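Side-chain contacts in amidase, hydantoinase/carbamoylase family (Burkholderia vietnamiensis, PDB 5I4M), which probably hydrolyses N-carbamoyl-L-amino acids, as a zinc-dependent enzyme of the peptidase M20 family with two zinc ions per subunit: residues 271-274 / 275-279; 310-313 / 314-317; 373-376 / 377-381. One frame throughout, in Å; residues are numbered along the deposited sequence.

Contact 1: residues 271-274 / 275-279; sequences NRIG and LDHAP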
ATOM      1  N   ASN A 271      -5.852  -0.457 -18.240  1.00 11.93           N
ATOM      2  CA  ASN A 271      -6.867   0.495 -18.680  1.00  9.13           C
ATOM      3  C   ASN A 271      -6.975   0.498 -20.197  1.00  8.42           C
ATOM      4  O   ASN A 271      -8.079   0.453 -20.756  1.00 12.59           O
ATOM      5  CB  ASN A 271      -6.532   1.889 -18.152  1.00  9.95           C
ATOM      6  CG  ASN A 271      -7.571   2.929 -18.539  1.00 12.36           C
ATOM      7  OD1 ASN A 271      -8.645   3.020 -17.930  1.00 15.89           O
ATOM      8  ND2 ASN A 271      -7.253   3.727 -19.542  1.00  8.84           N
ATOM      9  N   ARG A 272      -5.832   0.511 -20.884  1.00  8.73           N
ATOM     10  CA  ARG A 272      -5.859   0.494 -22.342  1.00 12.88           C
ATOM     11  C   ARG A 272      -6.589  -0.739 -22.860  1.00 16.43           C
ATOM     12  O   ARG A 272      -7.397  -0.654 -23.796  1.00 16.38           O
ATOM     13  CB  ARG A 272      -4.427   0.541 -22.875  1.00 13.88           C
ATOM     14  CG  ARG A 272      -4.314   0.702 -24.363  1.00 23.29           C
ATOM     15  CD  ARG A 272      -4.632   2.123 -24.745  1.00 35.64           C
ATOM     16  NE  ARG A 272      -5.989   2.278 -25.254  1.00 39.37           N
ATOM     17  CZ  ARG A 272      -6.667   3.420 -25.212  1.00 46.59           C
ATOM     18  NH1 ARG A 272      -7.896   3.480 -25.708  1.00 49.75           N
ATOM     19  NH2 ARG A 272      -6.123   4.498 -24.655  1.00 47.18           N
ATOM     20  N   ILE A 273      -6.322  -1.899 -22.260  1.00 10.28           N
ATOM     21  CA  ILE A 273      -6.988  -3.128 -22.691  1.00  8.97           C
ATOM     22  C   ILE A 273      -8.492  -3.024 -22.473  1.00 10.76           C
ATOM     23  O   ILE A 273      -9.288  -3.429 -23.330  1.00 11.17           O
ATOM     24  CB  ILE A 273      -6.372  -4.338 -21.966  1.00 10.72           C
ATOM     25  CG1 ILE A 273      -4.964  -4.574 -22.513  1.00 11.83           C
ATOM     26  CG2 ILE A 273      -7.269  -5.579 -22.106  1.00  9.97           C
ATOM     27  CD1 ILE A 273      -4.169  -5.650 -21.788  1.00 11.88           C
ATOM     28  N   GLY A 274      -8.910  -2.460 -21.340  1.00  9.07           N
ATOM     29  CA  GLY A 274     -10.332  -2.206 -21.145  1.00  9.79           C
ATOM     30  C   GLY A 274     -10.915  -1.352 -22.258  1.00 12.12           C
ATOM     31  O   GLY A 274     -11.932  -1.698 -22.869  1.00 11.24           O
ATOM     32  N   LEU A 275     -10.254  -0.237 -22.566  1.00 14.12           N
ATOM     33  CA  LEU A 275     -10.787   0.663 -23.577  1.00 15.42           C
ATOM     34  C   LEU A 275     -10.694   0.062 -24.979  1.00 16.94           C
ATOM     35  O   LEU A 275     -11.500   0.404 -25.853  1.00 15.55           O
ATOM     36  CB  LEU A 275     -10.054   2.000 -23.509  1.00 12.40           C
ATOM     37  CG  LEU A 275     -10.227   2.778 -22.210  1.00 16.69           C
ATOM     38  CD1 LEU A 275      -9.321   4.009 -22.215  1.00 20.94           C
ATOM     39  CD2 LEU A 275     -11.686   3.187 -22.046  1.00 20.18           C
ATOM     40  N   ASP A 276      -9.732  -0.832 -25.215  1.00 13.96           N
ATOM     41  CA  ASP A 276      -9.598  -1.426 -26.542  1.00 14.44           C
ATOM     42  C   ASP A 276     -10.699  -2.432 -26.844  1.00 15.69           C
ATOM     43  O   ASP A 276     -10.798  -2.898 -27.985  1.00 15.36           O
ATOM     44  CB  ASP A 276      -8.237  -2.106 -26.693  1.00 15.42           C
ATOM     45  CG  ASP A 276      -7.108  -1.121 -26.974  1.00 22.76           C
ATOM     46  OD1 ASP A 276      -7.385   0.057 -27.283  1.00 24.61           O
ATOM     47  OD2 ASP A 276      -5.934  -1.537 -26.900  1.00 29.64           O
ATOM     48  N   HIS A 277     -11.509  -2.793 -25.859  1.00 12.07           N
ATOM     49  CA  HIS A 277     -12.590  -3.753 -26.043  1.00 12.21           C
ATOM     50  C   HIS A 277     -13.908  -3.119 -25.636  1.00 13.88           C
ATOM     51  O   HIS A 277     -14.768  -3.740 -25.011  1.00 15.81           O
ATOM     52  CB  HIS A 277     -12.278  -5.041 -25.284  1.00 13.44           C
ATOM     53  CG  HIS A 277     -10.995  -5.665 -25.731  1.00 15.21           C
ATOM     54  ND1 HIS A 277      -9.775  -5.341 -25.173  1.00 14.39           N
ATOM     55  CD2 HIS A 277     -10.726  -6.512 -26.754  1.00 16.69           C
ATOM     56  CE1 HIS A 277      -8.816  -5.999 -25.801  1.00 13.48           C
ATOM     57  NE2 HIS A 277      -9.366  -6.714 -26.768  1.00 15.95           N
ATOM     58  N   ALA A 278     -14.059  -1.851 -26.002  1.00 16.85           N
ATOM     59  CA  ALA A 278     -15.302  -1.131 -25.795  1.00 16.29           C
ATOM     60  C   ALA A 278     -16.373  -1.657 -26.758  1.00 12.23           C
ATOM     61  O   ALA A 278     -16.055  -2.186 -27.826  1.00 13.36           O
ATOM     62  CB  ALA A 278     -15.079   0.367 -26.010  1.00 16.56           C
ATOM     63  N   PRO A 279     -17.658  -1.517 -26.412  1.00 10.96           N
ATOM     64  CA  PRO A 279     -18.164  -0.799 -25.238  1.00 12.21           C
ATOM     65  C   PRO A 279     -18.272  -1.601 -23.950  1.00 13.50           C
ATOM     66  O   PRO A 279     -18.561  -1.009 -22.914  1.00 13.46           O
ATOM     67  CB  PRO A 279     -19.561  -0.374 -25.688  1.00 16.21           C
ATOM     68  CG  PRO A 279     -19.991  -1.473 -26.575  1.00 14.48           C
ATOM     69  CD  PRO A 279     -18.744  -1.859 -27.345  1.00 12.02           C
TER
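The carbonyl oxygen of I273 is gripped from two sources in the last turn of helix 259-276. The stronger is the ring of H277: ND1 donates to I273 O over 2.7 Å in a nearly straight bond (169°), with the oxygen close to the imidazole plane. The weaker comes from the backbone, D276 N to I273 O at 3.2 Å. With CG of H277 beside its own backbone N (chi1 -59°), the ring turns back along the helix and lends a side-chain donor to its C-terminal turn. Because K318 NZ in helix 313-334 bonds to NE2, both ring nitrogens are used, which suits histidine and is consistent with a neutral ring protonated on ND1. H277 N adds a bond to G274 O at 3.2 Å.

On the exposed flank R272 and D276, one turn apart, form a long, weak salt bridge, NE to OD1 at 3.3 Å. Guanidinium and carboxylate planes are 38° apart, and OD1 approaches the guanidinium edge while CD1 of L275 lies over one face. Bends at chi2 and chi3 bring the arginine round, so that NH1 comes within 3.4 Å of L275 CB. CD1 of L275 also meets ND2 of N271 at 3.4 Å, and both residues pack on M253 of the second subunit. Buried I273 packs on M319 and A322 of helix 313-334, where an aliphatic side chain belongs. The whole is a helix C-terminus closed by a side-chain-to-main-chain i to i+4 bond, within the M20 dimerisation domain.

Contact 2: residues 310-313 / 314-317; sequences HPDD and AVLA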
ATOM      1  N   HIS A 310     -15.861  -9.271 -19.481  1.00  8.84           N
ATOM      2  CA  HIS A 310     -16.519  -9.020 -20.759  1.00  8.00           C
ATOM      3  C   HIS A 310     -17.681  -9.990 -20.909  1.00  8.13           C
ATOM      4  O   HIS A 310     -17.611 -11.121 -20.406  1.00  8.52           O
ATOM      5  CB  HIS A 310     -15.540  -9.171 -21.941  1.00  8.40           C
ATOM      6  CG  HIS A 310     -16.009  -8.500 -23.195  1.00 10.35           C
ATOM      7  ND1 HIS A 310     -16.872  -9.104 -24.084  1.00  9.67           N
ATOM      8  CD2 HIS A 310     -15.754  -7.268 -23.697  1.00 10.15           C
ATOM      9  CE1 HIS A 310     -17.136  -8.274 -25.075  1.00 14.31           C
ATOM     10  NE2 HIS A 310     -16.468  -7.151 -24.867  1.00  9.63           N
ATOM     11  N   PRO A 311     -18.759  -9.587 -21.591  1.00  8.98           N
ATOM     12  CA  PRO A 311     -19.887 -10.510 -21.800  1.00  9.50           C
ATOM     13  C   PRO A 311     -19.616 -11.593 -22.824  1.00 11.36           C
ATOM     14  O   PRO A 311     -20.442 -12.503 -22.958  1.00 11.74           O
ATOM     15  CB  PRO A 311     -21.011  -9.589 -22.286  1.00 13.46           C
ATOM     16  CG  PRO A 311     -20.278  -8.396 -22.887  1.00 14.75           C
ATOM     17  CD  PRO A 311     -19.098  -8.206 -21.988  1.00 11.24           C
ATOM     18  N   ASP A 312     -18.520 -11.511 -23.567  1.00 10.73           N
ATOM     19  CA  ASP A 312     -18.188 -12.501 -24.582  1.00 12.48           C
ATOM     20  C   ASP A 312     -16.908 -13.220 -24.176  1.00 10.26           C
ATOM     21  O   ASP A 312     -15.875 -12.578 -23.974  1.00  9.45           O
ATOM     22  CB  ASP A 312     -18.034 -11.843 -25.951  1.00 12.46           C
ATOM     23  CG  ASP A 312     -17.724 -12.848 -27.024  1.00 18.12           C
ATOM     24  OD1 ASP A 312     -16.557 -13.269 -27.101  1.00 18.97           O
ATOM     25  OD2 ASP A 312     -18.645 -13.236 -27.773  1.00 18.23           O
ATOM     26  N   ASP A 313     -16.976 -14.553 -24.083  1.00 12.03           N
ATOM     27  CA  ASP A 313     -15.833 -15.326 -23.593  1.00 12.26           C
ATOM     28  C   ASP A 313     -14.609 -15.157 -24.492  1.00 13.19           C
ATOM     29  O   ASP A 313     -13.474 -15.071 -24.005  1.00  9.82           O
ATOM     30  CB  ASP A 313     -16.216 -16.806 -23.478  1.00 13.47           C
ATOM     31  CG  ASP A 313     -15.274 -17.592 -22.575  1.00 17.44           C
ATOM     32  OD1 ASP A 313     -14.936 -17.100 -21.479  1.00 11.65           O
ATOM     33  OD2 ASP A 313     -14.854 -18.701 -22.970  1.00 17.86           O
ATOM     34  N   ALA A 314     -14.815 -15.095 -25.808  1.00 10.58           N
ATOM     35  CA  ALA A 314     -13.683 -14.958 -26.722  1.00 12.04           C
ATOM     36  C   ALA A 314     -12.996 -13.605 -26.560  1.00 10.75           C
ATOM     37  O   ALA A 314     -11.763 -13.512 -26.646  1.00 10.82           O
ATOM     38  CB  ALA A 314     -14.143 -15.157 -28.168  1.00 11.74           C
ATOM     39  N   VAL A 315     -13.772 -12.539 -26.357  1.00 10.51           N
ATOM     40  CA  VAL A 315     -13.166 -11.227 -26.151  1.00 10.80           C
ATOM     41  C   VAL A 315     -12.440 -11.183 -24.817  1.00  9.70           C
ATOM     42  O   VAL A 315     -11.358 -10.594 -24.700  1.00 10.92           O
ATOM     43  CB  VAL A 315     -14.228 -10.119 -26.248  1.00 10.27           C
ATOM     44  CG1 VAL A 315     -13.584  -8.762 -26.025  1.00 16.51           C
ATOM     45  CG2 VAL A 315     -14.906 -10.178 -27.609  1.00 12.15           C
ATOM     46  N   LEU A 316     -13.023 -11.798 -23.790  1.00  9.30           N
ATOM     47  CA  LEU A 316     -12.341 -11.864 -22.501  1.00  8.79           C
ATOM     48  C   LEU A 316     -11.035 -12.642 -22.623  1.00  8.97           C
ATOM     49  O   LEU A 316     -10.043 -12.290 -21.985  1.00 10.53           O
ATOM     50  CB  LEU A 316     -13.264 -12.487 -21.454  1.00  8.45           C
ATOM     51  CG  LEU A 316     -12.773 -12.668 -20.018  1.00 10.26           C
ATOM     52  CD1 LEU A 316     -12.395 -11.319 -19.423  1.00  9.30           C
ATOM     53  CD2 LEU A 316     -13.865 -13.336 -19.184  1.00  8.30           C
ATOM     54  N   ALA A 317     -11.007 -13.685 -23.462  1.00  9.45           N
ATOM     55  CA  ALA A 317      -9.758 -14.416 -23.662  1.00  9.71           C
ATOM     56  C   ALA A 317      -8.732 -13.568 -24.410  1.00 14.07           C
ATOM     57  O   ALA A 317      -7.523 -13.667 -24.150  1.00 13.90           O
ATOM     58  CB  ALA A 317     -10.031 -15.727 -24.399  1.00 10.88           C
TER
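D312 is the N-cap of helix 313-334, and its OD1 serves two amides of the first turn. V315 N donates to OD1 over 3.0 Å (154°), meeting the lone pair that faces away from the other carboxylate oxygen; A314 N, at 2.8 Å, makes only a weak, bent bond to the same atom. With CG anti to the backbone N (chi1 -179°), the carboxylate reaches over these first-turn amides, which have no preceding helical turn to supply carbonyls, the work for which aspartate is suited. The regular bonds begin with L316 N to D312 O at 3.0 Å and A317 N to D313 O.

D312 N, in turn, donates to H310 ND1 at 3.0 Å, nearly in the imidazole plane. That bond, at the ring edge, limits the ring's rotation while both faces are packed: CD of P311 sits off-centre on one, and CG1 of V315 lies over the middle of the other, a CH-pi contact of 3.5 Å to the centroid. Beyond the segments, D313 OD1 is bonded to Y345 OH. Since ND1 acts as acceptor, a proton on NE2 is likely for H310, and the negative cap should interact favourably with the helix dipole.

Contact 3: residues 373-376 / 377-381; sequences IVSG and AGHDA. With 3PG (3-phosphoglyceric acid), chain E.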
ATOM      1  N   ILE A 373     -31.509  -7.234 -19.083  1.00 11.36           N
ATOM      2  CA  ILE A 373     -30.219  -6.655 -18.733  1.00 10.68           C
ATOM      3  C   ILE A 373     -29.202  -7.753 -18.432  1.00 12.56           C
ATOM      4  O   ILE A 373     -29.550  -8.862 -18.008  1.00 12.03           O
ATOM      5  CB  ILE A 373     -30.372  -5.675 -17.547  1.00 10.38           C
ATOM      6  CG1 ILE A 373     -29.104  -4.836 -17.375  1.00 16.28           C
ATOM      7  CG2 ILE A 373     -30.748  -6.436 -16.284  1.00 10.78           C
ATOM      8  CD1 ILE A 373     -29.329  -3.516 -16.621  1.00 17.18           C
ATOM      9  N   VAL A 374     -27.929  -7.434 -18.675  1.00 12.56           N
ATOM     10  CA  VAL A 374     -26.806  -8.325 -18.407  1.00 11.58           C
ATOM     11  C   VAL A 374     -26.098  -7.835 -17.151  1.00 11.76           C
ATOM     12  O   VAL A 374     -25.752  -6.651 -17.043  1.00 11.07           O
ATOM     13  CB  VAL A 374     -25.840  -8.372 -19.604  1.00 11.71           C
ATOM     14  CG1 VAL A 374     -24.627  -9.277 -19.296  1.00 10.74           C
ATOM     15  CG2 VAL A 374     -26.574  -8.852 -20.854  1.00 11.13           C
ATOM     16  N   SER A 375     -25.899  -8.733 -16.192  1.00  7.53           N
ATOM     17  CA  SER A 375     -25.217  -8.354 -14.957  1.00 10.76           C
ATOM     18  C   SER A 375     -23.735  -8.091 -15.219  1.00 11.31           C
ATOM     19  O   SER A 375     -23.034  -8.929 -15.800  1.00  9.68           O
ATOM     20  CB  SER A 375     -25.382  -9.454 -13.909  1.00  9.47           C
ATOM     21  OG  SER A 375     -24.623  -9.174 -12.739  1.00 10.04           O
ATOM     22  N   GLY A 376     -23.256  -6.930 -14.772  1.00 11.89           N
ATOM     23  CA  GLY A 376     -21.863  -6.577 -14.952  1.00 14.19           C
ATOM     24  C   GLY A 376     -21.011  -7.071 -13.803  1.00  9.43           C
ATOM     25  O   GLY A 376     -19.792  -7.227 -13.937  1.00 10.44           O
ATOM     26  N   ALA A 377     -21.644  -7.307 -12.658  1.00  8.24           N
ATOM     27  CA  ALA A 377     -20.959  -7.889 -11.514  1.00  6.68           C
ATOM     28  C   ALA A 377     -21.195  -9.393 -11.472  1.00  8.46           C
ATOM     29  O   ALA A 377     -22.074  -9.931 -12.154  1.00  9.11           O
ATOM     30  CB  ALA A 377     -21.442  -7.258 -10.205  1.00  7.42           C
ATOM     31  N   GLY A 378     -20.382 -10.069 -10.673  1.00 11.21           N
ATOM     32  CA  GLY A 378     -20.636 -11.451 -10.337  1.00 12.96           C
ATOM     33  C   GLY A 378     -21.540 -11.547  -9.121  1.00 12.47           C
ATOM     34  O   GLY A 378     -21.566 -10.661  -8.268  1.00 12.80           O
ATOM     35  N   HIS A 379     -22.297 -12.640  -9.060  1.00  8.44           N
ATOM     36  CA  HIS A 379     -23.189 -12.906  -7.947  1.00  6.91           C
ATOM     37  C   HIS A 379     -23.160 -14.391  -7.652  1.00 10.61           C
ATOM     38  O   HIS A 379     -22.825 -15.198  -8.515  1.00 11.29           O
ATOM     39  CB  HIS A 379     -24.616 -12.462  -8.264  1.00  7.94           C
ATOM     40  CG  HIS A 379     -24.688 -11.063  -8.764  1.00  8.42           C
ATOM     41  ND1 HIS A 379     -24.624  -9.975  -7.920  1.00  9.77           N
ATOM     42  CD2 HIS A 379     -24.767 -10.568 -10.020  1.00  8.85           C
ATOM     43  CE1 HIS A 379     -24.682  -8.867  -8.639  1.00 11.30           C
ATOM     44  NE2 HIS A 379     -24.777  -9.199  -9.915  1.00 10.21           N
ATOM     45  N   ASP A 380     -23.523 -14.746  -6.421  1.00  7.08           N
ATOM     46  CA  ASP A 380     -23.642 -16.160  -6.099  1.00  8.80           C
ATOM     47  C   ASP A 380     -24.573 -16.871  -7.071  1.00  8.76           C
ATOM     48  O   ASP A 380     -24.334 -18.031  -7.416  1.00  9.53           O
ATOM     49  CB  ASP A 380     -24.107 -16.320  -4.656  1.00 10.99           C
ATOM     50  CG  ASP A 380     -23.108 -15.740  -3.671  1.00 11.73           C
ATOM     51  OD1 ASP A 380     -21.988 -16.279  -3.598  1.00 12.07           O
ATOM     52  OD2 ASP A 380     -23.430 -14.747  -2.969  1.00 14.38           O
ATOM     53  N   ALA A 381     -25.600 -16.170  -7.569  1.00  8.25           N
ATOM     54  CA  ALA A 381     -26.494 -16.751  -8.565  1.00  7.58           C
ATOM     55  C   ALA A 381     -25.749 -17.244  -9.808  1.00 10.48           C
ATOM     56  O   ALA A 381     -26.215 -18.179 -10.471  1.00 11.56           O
ATOM     57  CB  ALA A 381     -27.558 -15.729  -8.968  1.00 11.64           C
TER
HETATM   58  C1  3PG E 503     -17.685  -8.670  -8.403  0.84 11.34           C
HETATM   59  O1  3PG E 503     -16.766  -7.851  -8.222  0.84  7.50           O
HETATM   60  O2  3PG E 503     -18.411  -8.656  -9.421  0.84  7.96           O
HETATM   61  C2  3PG E 503     -17.913  -9.711  -7.346  0.84 16.11           C
HETATM   62  O3  3PG E 503     -18.635 -10.828  -7.894  0.84 23.09           O
HETATM   63  C3  3PG E 503     -18.729  -9.087  -6.237  0.84 12.18           C
HETATM   64  O1P 3PG E 503     -20.020  -8.737  -6.741  0.84 10.20           O
HETATM   65  P   3PG E 503     -20.960  -7.707  -5.883  0.84 21.06           P
HETATM   66  O2P 3PG E 503     -20.886  -8.161  -4.444  0.84 12.66           O
HETATM   67  O3P 3PG E 503     -20.302  -6.352  -6.102  0.84  7.41           O
HETATM   68  O4P 3PG E 503     -22.355  -7.886  -6.507  0.84 15.10           O
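H379 sets the edge of its imidazole against S375, with OG lying near the ring plane at the NE2 side. The two residues stand at the ends of a tight strand-turn-helix connection, from strand 370-375 to helix 380-384, which lines the 3-phosphoglycerate pocket beside the zinc site. S375 OG works in both directions. It donates to A377 O over 2.7 Å and accepts a weak bond from H379 NE2 at 2.8 Å, strongly bent (122°). Placing OG anti to the backbone N (chi1 174°) aims the hydroxyl into the turn, where a small serine can tie the main chain to the ring at once. H379 also meets the ring of H211, a zinc ligand, with the planes at about 60°.

Between them the turn uses small residues. G378 N gives the ligand a straight bond, 2.7 Å to carboxylate O2 (168°), and its lack of a side chain leaves room for the ligand hydroxyl O3 against the backbone. A377, whose CB is 3.4 Å from the same O2, fits between Q214, the ligand and H247 of the second subunit. G376 O accepts from Q232 NE2 and from R309 NH1, and R309 NH1 binds the ligand too, which probably fixes the arginine relative to the turn. At the far end of the ligand, phosphate O4P approaches the H379 ring obliquely, 3.3 Å from CE1.

Contacts 1 and 2 are partly buried and belong to the range of the M20 dimerisation family, contact 1 closing helix 259-276 and contact 2 opening helix 313-334. They touch through H277 CD2 and V315 CG1, 3.7 Å apart, so V315 packs against two histidines, H310 and H277. Their chemistry is complementary: a histidine side chain donates to a carbonyl at one helix end, an aspartate accepts from amides at the other. Contact 3, about 15 Å from contact 2 between centres, is buried at the ligand pocket, where glycines, a serine and a histidine meet around the ligand, in contrast to the exposed R272-D276 pair of contact 1. Contacts 1 and 3 both reach the second subunit.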